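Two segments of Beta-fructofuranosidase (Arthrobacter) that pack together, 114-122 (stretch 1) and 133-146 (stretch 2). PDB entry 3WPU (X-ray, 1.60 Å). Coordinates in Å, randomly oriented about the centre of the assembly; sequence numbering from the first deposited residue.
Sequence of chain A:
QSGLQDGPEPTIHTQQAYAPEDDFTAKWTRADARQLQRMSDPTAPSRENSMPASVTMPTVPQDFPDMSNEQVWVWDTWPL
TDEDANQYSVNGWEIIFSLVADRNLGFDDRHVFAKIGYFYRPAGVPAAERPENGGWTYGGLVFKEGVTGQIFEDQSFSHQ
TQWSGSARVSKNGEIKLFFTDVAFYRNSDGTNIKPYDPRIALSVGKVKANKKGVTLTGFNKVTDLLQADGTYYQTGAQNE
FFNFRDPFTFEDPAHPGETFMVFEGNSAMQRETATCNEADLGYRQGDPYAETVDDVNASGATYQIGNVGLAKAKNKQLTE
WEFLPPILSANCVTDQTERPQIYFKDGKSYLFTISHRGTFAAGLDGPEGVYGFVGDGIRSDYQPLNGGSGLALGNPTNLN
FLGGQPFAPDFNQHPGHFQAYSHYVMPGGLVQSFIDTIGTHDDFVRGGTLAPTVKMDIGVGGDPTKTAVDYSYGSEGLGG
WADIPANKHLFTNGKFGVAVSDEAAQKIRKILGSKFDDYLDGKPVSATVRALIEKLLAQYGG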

# COMPACT_ATOMS: atom_id res chain seq x y z
N ALA A 114 10.86 11.08 8.00
CA ALA A 114 9.97 10.95 6.85
C ALA A 114 8.95 12.07 6.82
O ALA A 114 8.43 12.46 7.87
N LYS A 115 8.68 12.54 5.61
CA LYS A 115 7.64 13.54 5.36
C LYS A 115 6.87 13.19 4.09
O LYS A 115 7.33 12.41 3.28
N ILE A 116 5.66 13.72 3.96
CA ILE A 116 4.90 13.55 2.74
C ILE A 116 5.19 14.68 1.77
O ILE A 116 5.07 15.87 2.09
N GLY A 117 5.56 14.28 0.55
CA GLY A 117 5.76 15.18 -0.57
C GLY A 117 4.81 14.83 -1.69
O GLY A 117 4.01 13.90 -1.57
N TYR A 118 4.85 15.57 -2.79
CA TYR A 118 4.02 15.25 -3.94
C TYR A 118 4.74 15.45 -5.25
O TYR A 118 5.71 16.20 -5.32
N PHE A 119 4.28 14.73 -6.27
CA PHE A 119 4.82 14.86 -7.62
C PHE A 119 3.64 15.07 -8.56
O PHE A 119 2.51 14.71 -8.23
N TYR A 120 3.91 15.64 -9.73
CA TYR A 120 2.89 15.79 -10.76
C TYR A 120 3.49 15.67 -12.16
O TYR A 120 4.72 15.84 -12.36
N ARG A 121 2.64 15.31 -13.11
CA ARG A 121 3.05 15.21 -14.51
C ARG A 121 1.82 15.35 -15.39
O ARG A 121 0.71 15.13 -14.92
N PRO A 122 2.02 15.70 -16.66
CA PRO A 122 0.87 15.83 -17.56
C PRO A 122 0.08 14.52 -17.69
O PRO A 122 0.65 13.43 -17.82
N ASN A 133 12.39 8.37 -16.89
CA ASN A 133 12.23 8.32 -15.44
C ASN A 133 10.78 8.56 -15.00
O ASN A 133 10.53 8.70 -13.80
N GLY A 134 9.87 8.60 -15.96
CA GLY A 134 8.42 8.78 -15.68
C GLY A 134 7.93 10.19 -15.88
O GLY A 134 6.72 10.45 -15.94
N GLY A 135 8.86 11.14 -15.97
CA GLY A 135 8.51 12.53 -16.26
C GLY A 135 7.83 13.30 -15.13
O GLY A 135 7.15 14.30 -15.38
N TRP A 136 8.00 12.83 -13.89
CA TRP A 136 7.39 13.50 -12.73
C TRP A 136 8.15 14.75 -12.35
O TRP A 136 9.39 14.75 -12.36
N THR A 137 7.41 15.79 -11.99
CA THR A 137 7.98 16.98 -11.35
C THR A 137 7.73 16.90 -9.84
O THR A 137 6.61 16.67 -9.40
N TYR A 138 8.78 17.12 -9.06
CA TYR A 138 8.69 17.12 -7.60
C TYR A 138 8.13 18.44 -7.13
O TYR A 138 8.69 19.53 -7.40
N GLY A 139 6.97 18.38 -6.46
CA GLY A 139 6.30 19.59 -6.01
C GLY A 139 6.73 20.10 -4.64
O GLY A 139 6.33 21.20 -4.23
N GLY A 140 7.54 19.31 -3.94
CA GLY A 140 7.97 19.62 -2.58
C GLY A 140 7.07 18.99 -1.52
O GLY A 140 6.31 18.04 -1.79
N LEU A 141 7.18 19.53 -0.31
CA LEU A 141 6.52 18.95 0.85
C LEU A 141 5.10 19.44 0.92
O LEU A 141 4.80 20.58 0.58
N VAL A 142 4.23 18.57 1.41
CA VAL A 142 2.81 18.94 1.60
C VAL A 142 2.62 19.90 2.77
O VAL A 142 1.84 20.87 2.67
N PHE A 143 3.29 19.61 3.88
CA PHE A 143 3.05 20.30 5.15
C PHE A 143 4.13 21.33 5.48
O PHE A 143 5.33 21.05 5.40
N LYS A 144 3.70 22.51 5.90
CA LYS A 144 4.63 23.48 6.48
C LYS A 144 5.16 22.95 7.80
O LYS A 144 4.50 22.19 8.50
N GLU A 145 6.39 23.32 8.13
CA GLU A 145 7.01 22.91 9.40
C GLU A 145 6.08 23.11 10.59
O GLU A 145 5.45 24.15 10.72
N GLY A 146 5.97 22.06 11.42
CA GLY A 146 5.23 22.11 12.67
C GLY A 146 3.77 21.77 12.56
O GLY A 146 3.14 21.47 13.58

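Stretch 2 returns alongside stretch 1 as an antiparallel strand, and its side chains are best read in order, beginning in the turn before the strand. Asn133, in the p rotamer, makes no contact with stretch 1; its OD1 instead accepts a hydrogen bond from Gly135 N at 3.0 Å, bracing the turn. Gly134 has a positive phi at which a CB would be jammed against the preceding carbonyl, so the backbone itself asks for glycine. Its O receives a hydrogen bond from Arg121 NH1 at 3.0 Å, near the plane of the guanidinium. Gly135, also at positive phi, lays its O 3.4 Å from Arg121 CB.

Trp136 (chi1 m) starts sideways, but its ring swings in to make the broadest contact of the stretch. Arg121, p at chi1 and extended thereafter, points toward stretch 2 and lies over the indole: Arg121 CD sits 3.5 Å from the centroid of the six-membered ring, almost on its normal, and Arg121 NE is 3.3 Å from Trp136 CZ2. The arrangement suits both faces of arginine's chemistry, with the flat side against the aromatic ring while its in-plane hydrogens go to Gly134 and to partners elsewhere in the structure. Phe119 CB also packs on the indole, 3.8 Å from Trp136 CE3.

From Thr137 the strand pairing sorts the side chains by face. Thr137 (m) shares a face with Tyr120 (p), whose ring takes Thr137 CB over its face, 4.0 Å from the centroid; Tyr120 OH reaches 3.5 Å from Thr137 CG2. A water accepts from Thr137 OG1 at 2.8 Å and donates to Gly135 O at 2.8 Å and Tyr120 O at 3.2 Å, tying the turn to the strand pair.

Tyr138 (t) joins Phe119 (m) on the other face. The rings meet obliquely, planes at 46°, with Phe119 CZ 3.6 Å from Tyr138 CD1.

Gly139 is where bareness pays. Tyr118, in p, folds its ring back over this residue, leaving Gly139 CA 3.9 Å from the ring centroid in a CH-pi contact; an ideal CB here would lie 2.3 Å from Tyr118 CE1, a clash. A water 2.5 Å from Tyr118 OH donates to Gly139 O at 3.1 Å. Gly140 follows with another positive phi that calls for glycine, and its O accepts from Tyr118 N at 3.0 Å.

Leu141 (m, t) points away overall, yet its end returns to place CD1 3.8 Å from Lys115 CD. Val142 (t) points toward stretch 1, its CG2 lying 3.7 Å from Ile116 CG2 and 4.1 Å from Tyr118 CD2, while its N bonds to Ile116 O at 2.9 Å. A water accepting from Phe143 N at 3.1 Å donates to the same Ile116 O at 2.7 Å.

Finally, Glu145 (chi1 t) meets the extended Lys115 through solvent. Lys115 NZ and Glu145 OE2 stand 4.2 Å apart, beyond a salt bridge, but one water accepts from Lys115 NZ at 2.7 Å and donates to Glu145 OE2 at 3.0 Å.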

# COMPACT_ATOMS: atom_id res chain seq x y z
CB ALA A 114 9.24 9.63 6.89
CB LYS A 115 8.29 14.92 5.22
CG LYS A 115 9.10 15.33 6.43
CD LYS A 115 9.81 16.65 6.17
CE LYS A 115 10.75 16.96 7.30
NZ LYS A 115 11.34 18.29 7.07
CB ILE A 116 3.38 13.44 3.00
CG1 ILE A 116 3.12 12.16 3.79
CG2 ILE A 116 2.63 13.49 1.68
CD1 ILE A 116 1.71 12.03 4.34
CB TYR A 118 2.70 16.01 -3.91
CG TYR A 118 2.80 17.51 -4.14
CD1 TYR A 118 2.45 18.05 -5.38
CD2 TYR A 118 3.21 18.38 -3.15
CE1 TYR A 118 2.53 19.41 -5.62
CE2 TYR A 118 3.28 19.76 -3.38
CZ TYR A 118 2.92 20.25 -4.63
OH TYR A 118 2.95 21.60 -4.93
CB PHE A 119 5.58 13.60 -8.06
CG PHE A 119 6.86 13.30 -7.30
CD1 PHE A 119 8.08 13.65 -7.85
CD2 PHE A 119 6.84 12.62 -6.10
CE1 PHE A 119 9.27 13.34 -7.20
CE2 PHE A 119 8.03 12.30 -5.44
CZ PHE A 119 9.24 12.68 -5.99
CB TYR A 120 2.14 17.10 -10.59
CG TYR A 120 3.01 18.33 -10.64
CD1 TYR A 120 3.26 18.98 -11.84
CD2 TYR A 120 3.54 18.88 -9.46
CE1 TYR A 120 4.05 20.12 -11.88
CE2 TYR A 120 4.33 20.01 -9.50
CZ TYR A 120 4.56 20.63 -10.69
OH TYR A 120 5.35 21.77 -10.70
CB ARG A 121 3.79 13.90 -14.80
CG ARG A 121 2.90 12.67 -14.80
CD ARG A 121 3.69 11.38 -15.00
NE ARG A 121 2.78 10.23 -14.97
CZ ARG A 121 3.16 8.97 -15.14
NH1 ARG A 121 4.43 8.65 -15.36
NH2 ARG A 121 2.26 8.01 -15.05
CB PRO A 122 1.52 16.19 -18.90
CG PRO A 122 2.83 16.82 -18.52
CD PRO A 122 3.28 16.01 -17.34
CB ASN A 133 13.18 9.30 -14.73
CG ASN A 133 12.70 10.73 -14.79
OD1 ASN A 133 11.85 11.11 -15.61
ND2 ASN A 133 13.25 11.55 -13.90
CB TRP A 136 7.35 12.57 -11.50
CG TRP A 136 6.47 11.38 -11.67
CD1 TRP A 136 6.86 10.11 -11.96
CD2 TRP A 136 5.04 11.33 -11.55
NE1 TRP A 136 5.80 9.28 -12.02
CE2 TRP A 136 4.65 10.00 -11.79
CE3 TRP A 136 4.06 12.27 -11.28
CZ2 TRP A 136 3.34 9.58 -11.75
CZ3 TRP A 136 2.73 11.86 -11.24
CH2 TRP A 136 2.38 10.52 -11.48
CB THR A 137 7.37 18.27 -11.92
OG1 THR A 137 7.62 18.37 -13.33
CG2 THR A 137 7.91 19.49 -11.21
CB TYR A 138 10.07 16.85 -6.97
CG TYR A 138 10.03 16.83 -5.47
CD1 TYR A 138 9.09 16.05 -4.78
CD2 TYR A 138 10.92 17.58 -4.72
CE1 TYR A 138 9.05 16.02 -3.41
CE2 TYR A 138 10.88 17.56 -3.34
CZ TYR A 138 9.95 16.78 -2.68
OH TYR A 138 9.93 16.77 -1.29
CB LEU A 141 7.27 19.31 2.11
CG LEU A 141 8.70 18.77 2.19
CD1 LEU A 141 9.41 19.29 3.43
CD2 LEU A 141 8.67 17.25 2.20
CB VAL A 142 1.96 17.69 1.78
CG1 VAL A 142 0.53 18.05 2.24
CG2 VAL A 142 1.93 16.90 0.47
CB PHE A 143 2.94 19.30 6.28
CG PHE A 143 1.72 18.43 6.20
CD1 PHE A 143 0.47 18.95 6.45
CD2 PHE A 143 1.83 17.08 5.85
CE1 PHE A 143 -0.63 18.13 6.40
CE2 PHE A 143 0.73 16.27 5.80
CZ PHE A 143 -0.52 16.79 6.06
CB LYS A 144 3.96 24.84 6.68
CG LYS A 144 3.54 25.51 5.39
CD LYS A 144 2.70 26.75 5.67
CE LYS A 144 2.21 27.39 4.38
NZ LYS A 144 3.35 27.95 3.59
CB GLU A 145 8.29 23.70 9.64
CG GLU A 145 9.18 23.11 10.73
CD GLU A 145 10.20 22.14 10.17
OE1 GLU A 145 11.36 22.56 9.96
OE2 GLU A 145 9.83 20.97 9.92
O HOH W 1 11.90 18.30 10.20
O HOH W 2 9.73 20.47 7.01
O HOH W 3 5.15 17.24 4.43
O HOH W 4 4.73 22.59 -6.45
O HOH W 5 6.05 16.87 -15.09